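Local atomic coordinates of macrophage receptor MARCO (Mus musculus, PDB entry 2OYA), a protein that serves as a scavenger receptor of macrophages, its cysteine-rich domain recognising ligands through a basic and an acidic cluster. Residues A[33-36]-A[37-40]; A[90-93]-A[94-97]; A[19-23]-A[24-28]. One frame throughout, in Å; residues are numbered along the deposited sequence.

How the interactions relate
All three contacts are local and lie in one scavenger receptor cysteine-rich domain: a beta hairpin (interaction 3), the start of helix 36-45 (interaction 1) and a 3-10 turn before strand 98-101 (interaction 2). Interaction 2 touches both others. Asp96 OD1 lies 2.8 Å from Thr28 OG1 of the hairpin, a probable hydrogen bond, and Trp34 CD1 packs 3.5 Å from Ala97 CB. Interactions 1 and 3 do not touch; their centres are about 18 Å apart, on opposite sides of the domain's centre. A sulfate, probably from the crystallisation liquor, sits on the backbone of His93 in interaction 2, and the side chain of Tyr22 in interaction 3 is about 5 Å from a bound sulfate.

Interaction 1: residues A[33-36]-A[37-40]; sequences DWDN and NDAT
Asp35 and Asp38 bond reciprocally through side chain and backbone at the start of helix 36-45. Asp38 N donates to Asp35 OD2 over 3.1 Å, reaching the oxygen nearly along its C-O bond with an N-H...O angle of 166°. In return, Asp35 N donates to Asp38 OD2 over 3.0 Å, from the anti side and tilted out of the carboxylate plane. The pair is a capping box, with Asp35 as N-cap. Its chi1 of 68° puts CG between the backbone N and the carbonyl carbon, which turns OD2 toward Asp38 N. The closure has a cost: Asp35 OD2 and Asp38 OD2 stand 3.1 Å apart, two acceptors of like charge, which might raise the pKa of one of them. Cys71 N, bonded to Asp38 OD1, and the helix dipole probably ease this.

Asp38 also packs on Trp34. Its CB lies over one face of the indole, 3.8 Å from the centroid of the six-membered ring, as a CH-pi contact. Behind it the first turn is closed by Ala39 N to Asp35 O at 2.9 Å. Asn36 O takes two donors, Thr40 N and Thr40 OG1, arriving from opposite faces of its carbonyl plane.

Trp34 NE1 bonds to Gly98 O, and its ring touches Val99 of strand 98-101 and Ala53 of strand 51-54; Asn36 OD1 accepts from Ala53 N. The loop leaving strand 25-29 and the opening of helix 36-45 are thereby joined to the antiparallel sheet that contains both of those strands.

Interaction 2: residues A[90-93]-A[94-97]; sequences NCVH and NEDA. With SO4 (sulfate ion), chain D.
A 3-10 turn in the loop that leads to strand 98-101 brings His93 and Asp96 together as a histidine-carboxylate hydrogen bond. His93 ND1 donates to Asp96 OD2 over 2.8 Å, with the carboxyl oxygen only 5° out of the imidazole plane and using its syn lone pair. The acid thus meets the ring at its edge, its own plane turned 80° from the imidazole. At the other end of the ring, NE2 donates to Gly62 O; with both nitrogens engaged, the rotation of the imidazole is fixed, and two acceptors, one of them a carboxylate, are consistent with a doubly protonated, positive ring.

The turn itself rests on two backbone bonds, Glu95 N to Val92 O and Asp96 N to His93 O, each 3.0 Å long. Both donors lie well above the plane of the carbonyl they meet. The extended Glu95 side chain reaches back to Val92, where Glu95 OE1 accepts from Val92 N at 2.9 Å through the anti lone pair. Glu95 OE1 also lies 3.4 Å from Cys91 CB, close to the disulfide that Cys91 forms with Cys30, one of three in this domain. A water donates to both Val92 O and Asp96 OD1.

Asp96 OD1 bonds further to Thr28 OG1 of strand 25-29, linking the turn to the hairpin strand. His93 N donates to O4 of a sulfate over 2.8 Å at a nearly straight 173°, while Val92 CB lies 3.5 Å from this oxygen.

Interaction 3: residues A[19-23]-A[24-28]; sequences EVYYN and NEWGT
Tyr21 and Trp26 pack against each other on one face of a beta hairpin. The edge of the tyrosine ring is directed at the face of the indole in an edge-to-face pair: the Tyr21 ring and the five-membered ring of Trp26 have centroids 4.7 Å apart and planes at 61°. The nearest atoms are Tyr21 CD1 and Trp26 CE2, 3.5 Å apart. Farther along the indole, Tyr21 CB sits over the six-membered ring of Trp26, 3.7 Å from its centroid and just 11° off the normal, a CH-pi contact. With chi1 at -70°, Trp26 turns its indole back across the neighbouring strand, where Trp26 CE3 comes 3.5 Å from Val20 C.

Beneath these rings the two strands, 19-22 and 25-28, form a two-residue hairpin closed by a type I' turn from Tyr22 to Glu25. Val20 and Gly27 make the firm hydrogen-bonded pair: Val20 N to Gly27 O is 2.8 Å, and Gly27 N to Val20 O is 2.9 Å, the latter nearly straight at its acceptor. The bonds of the Tyr22-Glu25 pair next to the turn are slightly longer, Tyr22 N to Glu25 O and Glu25 N to Tyr22 O both being 3.1 Å; Glu25 N stands well above the plane of the Tyr22 carbonyl. Asn23 and Asn24 occupy the two turn positions with positive phi, and their side chains are solvent-exposed.

Tyr21 and Trp26 are themselves largely exposed, so their close stacking is a surface feature. By contrast, on the opposite face Val20 is buried and Tyr22 partly covered, while Glu25 stays exposed: Val20 touches Trp65, Trp79 and Trp86, and the Tyr22 ring stacks on Trp86 and meets Trp65 edge-to-face. At the far end, Glu19 forms a salt bridge with Arg17.

Interaction 1: residues A[33-36]-A[37-40]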
loop_
_atom_site.group_PDB
_atom_site.type_symbol
_atom_site.label_atom_id
_atom_site.label_comp_id
_atom_site.label_asym_id
_atom_site.label_seq_id
_atom_site.Cartn_x
_atom_site.Cartn_y
_atom_site.Cartn_z
ATOM N N ASP A 33 -5.097 11.424 -1.911
ATOM C CA ASP A 33 -4.213 11.795 -0.752
ATOM C C ASP A 33 -3.080 10.800 -0.489
ATOM O O ASP A 33 -2.414 10.880 0.536
ATOM C CB ASP A 33 -4.997 11.969 0.572
ATOM C CG ASP A 33 -6.026 13.078 0.526
ATOM O OD1 ASP A 33 -5.829 14.078 -0.207
ATOM O OD2 ASP A 33 -7.029 12.942 1.274
ATOM N N TRP A 34 -2.863 9.860 -1.409
ATOM C CA TRP A 34 -1.828 8.840 -1.242
ATOM C C TRP A 34 -0.487 9.503 -1.501
ATOM O O TRP A 34 -0.236 10.003 -2.594
ATOM C CB TRP A 34 -2.068 7.683 -2.203
ATOM C CG TRP A 34 -1.085 6.548 -2.109
ATOM C CD1 TRP A 34 -0.081 6.241 -2.994
ATOM C CD2 TRP A 34 -1.046 5.543 -1.089
ATOM N NE1 TRP A 34 0.581 5.106 -2.583
ATOM C CE2 TRP A 34 0.009 4.658 -1.416
ATOM C CE3 TRP A 34 -1.801 5.308 0.075
ATOM C CZ2 TRP A 34 0.341 3.550 -0.612
ATOM C CZ3 TRP A 34 -1.479 4.201 0.875
ATOM C CH2 TRP A 34 -0.407 3.339 0.523
ATOM N N ASP A 35 0.362 9.538 -0.477
ATOM C CA ASP A 35 1.616 10.283 -0.592
ATOM C C ASP A 35 2.825 9.455 -0.108
ATOM O O ASP A 35 2.671 8.300 0.247
ATOM C CB ASP A 35 1.495 11.668 0.089
ATOM C CG ASP A 35 1.361 11.590 1.594
ATOM O OD1 ASP A 35 1.045 12.639 2.203
ATOM O OD2 ASP A 35 1.563 10.498 2.181
ATOM N N ASN A 36 4.028 10.042 -0.132
ATOM C CA ASN A 36 5.243 9.307 0.257
ATOM C C ASN A 36 5.201 8.781 1.692
ATOM O O ASN A 36 5.781 7.728 1.984
ATOM C CB ASN A 36 6.488 10.163 0.015
ATOM C CG ASN A 36 6.827 10.299 -1.480
ATOM O OD1 ASN A 36 6.417 9.475 -2.306
ATOM N ND2 ASN A 36 7.562 11.359 -1.830
ATOM N N ASN A 37 4.524 9.508 2.573
ATOM C CA ASN A 37 4.388 9.090 3.978
ATOM C C ASN A 37 3.565 7.818 4.055
ATOM O O ASN A 37 3.944 6.866 4.739
ATOM C CB ASN A 37 3.755 10.193 4.841
ATOM C CG ASN A 37 4.707 11.345 5.106
ATOM O OD1 ASN A 37 5.929 11.184 5.088
ATOM N ND2 ASN A 37 4.147 12.521 5.343
ATOM N N ASP A 38 2.459 7.791 3.307
ATOM C CA ASP A 38 1.624 6.581 3.228
ATOM C C ASP A 38 2.391 5.407 2.621
ATOM O O ASP A 38 2.339 4.278 3.133
ATOM C CB ASP A 38 0.416 6.877 2.348
ATOM C CG ASP A 38 -0.415 8.014 2.874
ATOM O OD1 ASP A 38 -0.508 8.142 4.110
ATOM O OD2 ASP A 38 -0.968 8.771 2.055
ATOM N N ALA A 39 3.093 5.689 1.515
ATOM C CA ALA A 39 3.900 4.690 0.809
ATOM C C ALA A 39 4.979 4.095 1.735
ATOM O O ALA A 39 5.229 2.884 1.717
ATOM C CB ALA A 39 4.558 5.317 -0.422
ATOM N N THR A 40 5.624 4.960 2.519
ATOM C CA THR A 40 6.657 4.525 3.466
ATOM C C THR A 40 6.047 3.614 4.533
ATOM O O THR A 40 6.640 2.599 4.886
ATOM C CB THR A 40 7.401 5.736 4.076
ATOM O OG1 THR A 40 8.104 6.412 3.021
ATOM C CG2 THR A 40 8.418 5.320 5.148
#

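Interaction 2: residues A[90-93]-A[94-97]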
loop_
_atom_site.group_PDB
_atom_site.type_symbol
_atom_site.label_atom_id
_atom_site.label_comp_id
_atom_site.label_asym_id
_atom_site.label_seq_id
_atom_site.Cartn_x
_atom_site.Cartn_y
_atom_site.Cartn_z
ATOM N N ASN A 90 -14.971 6.899 -3.206
ATOM C CA ASN A 90 -15.662 7.263 -4.435
ATOM C C ASN A 90 -14.679 7.133 -5.594
ATOM O O ASN A 90 -14.397 8.102 -6.298
ATOM C CB ASN A 90 -16.253 8.671 -4.332
ATOM C CG ASN A 90 -15.217 9.736 -3.948
ATOM O OD1 ASN A 90 -14.033 9.445 -3.704
ATOM N ND2 ASN A 90 -15.672 10.991 -3.896
ATOM N N CYS A 91 -14.140 5.922 -5.755
ATOM C CA CYS A 91 -13.052 5.663 -6.696
ATOM C C CYS A 91 -13.343 4.502 -7.634
ATOM O O CYS A 91 -14.274 3.704 -7.410
ATOM C CB CYS A 91 -11.759 5.340 -5.939
ATOM S SG CYS A 91 -11.236 6.708 -4.881
ATOM N N VAL A 92 -12.510 4.406 -8.668
ATOM C CA VAL A 92 -12.496 3.241 -9.562
ATOM C C VAL A 92 -11.069 2.690 -9.581
ATOM O O VAL A 92 -10.137 3.370 -9.096
ATOM C CB VAL A 92 -12.985 3.601 -10.983
ATOM C CG1 VAL A 92 -14.429 4.055 -10.951
ATOM C CG2 VAL A 92 -12.115 4.684 -11.609
ATOM N N HIS A 93 -10.883 1.493 -10.143
ATOM C CA HIS A 93 -9.568 0.852 -10.086
ATOM C C HIS A 93 -8.500 1.518 -10.945
ATOM O O HIS A 93 -7.323 1.310 -10.704
ATOM C CB HIS A 93 -9.633 -0.651 -10.375
ATOM C CG HIS A 93 -10.216 -1.444 -9.245
ATOM N ND1 HIS A 93 -9.500 -1.756 -8.106
ATOM C CD2 HIS A 93 -11.453 -1.966 -9.071
ATOM C CE1 HIS A 93 -10.268 -2.452 -7.285
ATOM N NE2 HIS A 93 -11.461 -2.592 -7.844
ATOM N N ASN A 94 -8.888 2.363 -11.897
ATOM C CA ASN A 94 -7.890 3.205 -12.591
ATOM C C ASN A 94 -7.104 4.123 -11.628
ATOM O O ASN A 94 -6.008 4.588 -11.956
ATOM C CB ASN A 94 -8.553 4.044 -13.699
ATOM C CG ASN A 94 -8.633 3.305 -15.039
ATOM O OD1 ASN A 94 -7.886 2.353 -15.291
ATOM N ND2 ASN A 94 -9.560 3.725 -15.890
ATOM N N GLU A 95 -7.676 4.385 -10.452
ATOM C CA GLU A 95 -7.083 5.271 -9.453
ATOM C C GLU A 95 -6.310 4.484 -8.392
ATOM O O GLU A 95 -5.881 5.076 -7.387
ATOM C CB GLU A 95 -8.174 6.103 -8.758
ATOM C CG GLU A 95 -9.047 6.902 -9.737
ATOM C CD GLU A 95 -10.177 7.622 -9.061
ATOM O OE1 GLU A 95 -11.231 6.994 -8.848
ATOM O OE2 GLU A 95 -10.021 8.826 -8.739
ATOM N N ASP A 96 -6.153 3.168 -8.590
ATOM C CA ASP A 96 -5.458 2.335 -7.588
ATOM C C ASP A 96 -4.043 2.828 -7.384
ATOM O O ASP A 96 -3.292 3.018 -8.344
ATOM C CB ASP A 96 -5.406 0.847 -7.952
ATOM C CG ASP A 96 -6.756 0.134 -7.824
ATOM O OD1 ASP A 96 -7.664 0.626 -7.122
ATOM O OD2 ASP A 96 -6.881 -0.949 -8.426
ATOM N N ALA A 97 -3.696 3.036 -6.112
ATOM C CA ALA A 97 -2.401 3.547 -5.712
ATOM C C ALA A 97 -1.325 2.471 -5.865
ATOM O O ALA A 97 -1.578 1.282 -5.651
ATOM C CB ALA A 97 -2.463 4.018 -4.263
HETATM S S SO4 D . -12.990 -0.731 -12.441
HETATM O O1 SO4 D . -13.150 -2.164 -12.171
HETATM O O2 SO4 D . -11.708 -0.535 -13.113
HETATM O O3 SO4 D . -14.045 -0.300 -13.361
HETATM O O4 SO4 D . -13.109 0.100 -11.244
HETATM O O HOH W 1 -8.904 3.175 -6.444
#

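Interaction 3: residues A[19-23]-A[24-28]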
loop_
_atom_site.group_PDB
_atom_site.type_symbol
_atom_site.label_atom_id
_atom_site.label_comp_id
_atom_site.label_asym_id
_atom_site.label_seq_id
_atom_site.Cartn_x
_atom_site.Cartn_y
_atom_site.Cartn_z
ATOM N N GLU A 19 -1.770 -3.421 -2.337
ATOM C CA GLU A 19 -3.010 -4.117 -1.942
ATOM C C GLU A 19 -3.034 -4.452 -0.466
ATOM O O GLU A 19 -1.993 -4.577 0.157
ATOM C CB GLU A 19 -3.257 -5.359 -2.811
ATOM C CG GLU A 19 -3.480 -4.974 -4.281
ATOM C CD GLU A 19 -3.935 -6.119 -5.163
ATOM O OE1 GLU A 19 -4.175 -5.848 -6.362
ATOM O OE2 GLU A 19 -4.075 -7.271 -4.670
ATOM N N VAL A 20 -4.242 -4.567 0.087
ATOM C CA VAL A 20 -4.437 -4.739 1.517
ATOM C C VAL A 20 -5.491 -5.827 1.722
ATOM O O VAL A 20 -6.424 -5.940 0.930
ATOM C CB VAL A 20 -4.836 -3.385 2.205
ATOM C CG1 VAL A 20 -6.179 -2.846 1.677
ATOM C CG2 VAL A 20 -4.874 -3.508 3.700
ATOM N N TYR A 21 -5.294 -6.645 2.757
ATOM C CA TYR A 21 -6.175 -7.772 3.046
ATOM C C TYR A 21 -7.117 -7.399 4.196
ATOM O O TYR A 21 -6.679 -7.181 5.342
ATOM C CB TYR A 21 -5.330 -9.007 3.397
ATOM C CG TYR A 21 -6.110 -10.297 3.402
ATOM C CD1 TYR A 21 -6.441 -10.950 2.201
ATOM C CD2 TYR A 21 -6.519 -10.875 4.601
ATOM C CE1 TYR A 21 -7.166 -12.148 2.211
ATOM C CE2 TYR A 21 -7.238 -12.075 4.617
ATOM C CZ TYR A 21 -7.549 -12.705 3.429
ATOM O OH TYR A 21 -8.269 -13.895 3.442
ATOM N N TYR A 22 -8.407 -7.302 3.887
ATOM C CA TYR A 22 -9.405 -6.859 4.860
ATOM C C TYR A 22 -10.688 -7.642 4.582
ATOM O O TYR A 22 -11.010 -7.941 3.427
ATOM C CB TYR A 22 -9.619 -5.350 4.717
ATOM C CG TYR A 22 -10.747 -4.765 5.528
ATOM C CD1 TYR A 22 -10.515 -4.263 6.810
ATOM C CD2 TYR A 22 -12.038 -4.677 4.997
ATOM C CE1 TYR A 22 -11.564 -3.694 7.565
ATOM C CE2 TYR A 22 -13.086 -4.135 5.730
ATOM C CZ TYR A 22 -12.839 -3.640 7.010
ATOM O OH TYR A 22 -13.884 -3.081 7.713
ATOM N N ASN A 23 -11.415 -7.979 5.645
ATOM C CA ASN A 23 -12.606 -8.822 5.527
ATOM C C ASN A 23 -12.398 -10.035 4.628
ATOM O O ASN A 23 -13.253 -10.373 3.801
ATOM C CB ASN A 23 -13.840 -8.011 5.089
ATOM C CG ASN A 23 -15.144 -8.687 5.508
ATOM O OD1 ASN A 23 -15.200 -9.365 6.543
ATOM N ND2 ASN A 23 -16.186 -8.515 4.707
ATOM N N ASN A 24 -11.235 -10.662 4.792
ATOM C CA ASN A 24 -10.874 -11.931 4.128
ATOM C C ASN A 24 -10.745 -11.852 2.626
ATOM O O ASN A 24 -10.888 -12.864 1.946
ATOM C CB ASN A 24 -11.809 -13.078 4.554
ATOM C CG ASN A 24 -11.967 -13.155 6.070
ATOM O OD1 ASN A 24 -11.004 -13.406 6.776
ATOM N ND2 ASN A 24 -13.173 -12.882 6.566
ATOM N N GLU A 25 -10.478 -10.651 2.105
ATOM C CA GLU A 25 -10.285 -10.499 0.671
ATOM C C GLU A 25 -9.213 -9.471 0.417
ATOM O O GLU A 25 -9.146 -8.477 1.118
ATOM C CB GLU A 25 -11.566 -10.000 0.006
ATOM C CG GLU A 25 -12.741 -10.953 0.027
ATOM C CD GLU A 25 -13.888 -10.444 -0.808
ATOM O OE1 GLU A 25 -13.982 -10.871 -1.976
ATOM O OE2 GLU A 25 -14.675 -9.612 -0.305
ATOM N N TRP A 26 -8.386 -9.720 -0.596
ATOM C CA TRP A 26 -7.487 -8.680 -1.107
ATOM C C TRP A 26 -8.258 -7.573 -1.811
ATOM O O TRP A 26 -9.127 -7.832 -2.654
ATOM C CB TRP A 26 -6.426 -9.275 -2.055
ATOM C CG TRP A 26 -5.429 -10.116 -1.330
ATOM C CD1 TRP A 26 -5.372 -11.485 -1.304
ATOM C CD2 TRP A 26 -4.376 -9.653 -0.486
ATOM N NE1 TRP A 26 -4.316 -11.904 -0.518
ATOM C CE2 TRP A 26 -3.695 -10.800 0.006
ATOM C CE3 TRP A 26 -3.923 -8.377 -0.101
ATOM C CZ2 TRP A 26 -2.592 -10.706 0.860
ATOM C CZ3 TRP A 26 -2.835 -8.288 0.758
ATOM C CH2 TRP A 26 -2.190 -9.439 1.238
ATOM N N GLY A 27 -7.912 -6.328 -1.471
ATOM C CA GLY A 27 -8.479 -5.166 -2.138
ATOM C C GLY A 27 -7.419 -4.092 -2.299
ATOM O O GLY A 27 -6.286 -4.238 -1.837
ATOM N N THR A 28 -7.807 -3.002 -2.941
ATOM C CA THR A 28 -6.860 -1.994 -3.373
ATOM C C THR A 28 -7.023 -0.688 -2.564
ATOM O O THR A 28 -7.868 -0.580 -1.658
ATOM C CB THR A 28 -7.016 -1.721 -4.881
ATOM O OG1 THR A 28 -8.326 -1.189 -5.132
ATOM C CG2 THR A 28 -6.782 -3.020 -5.711
#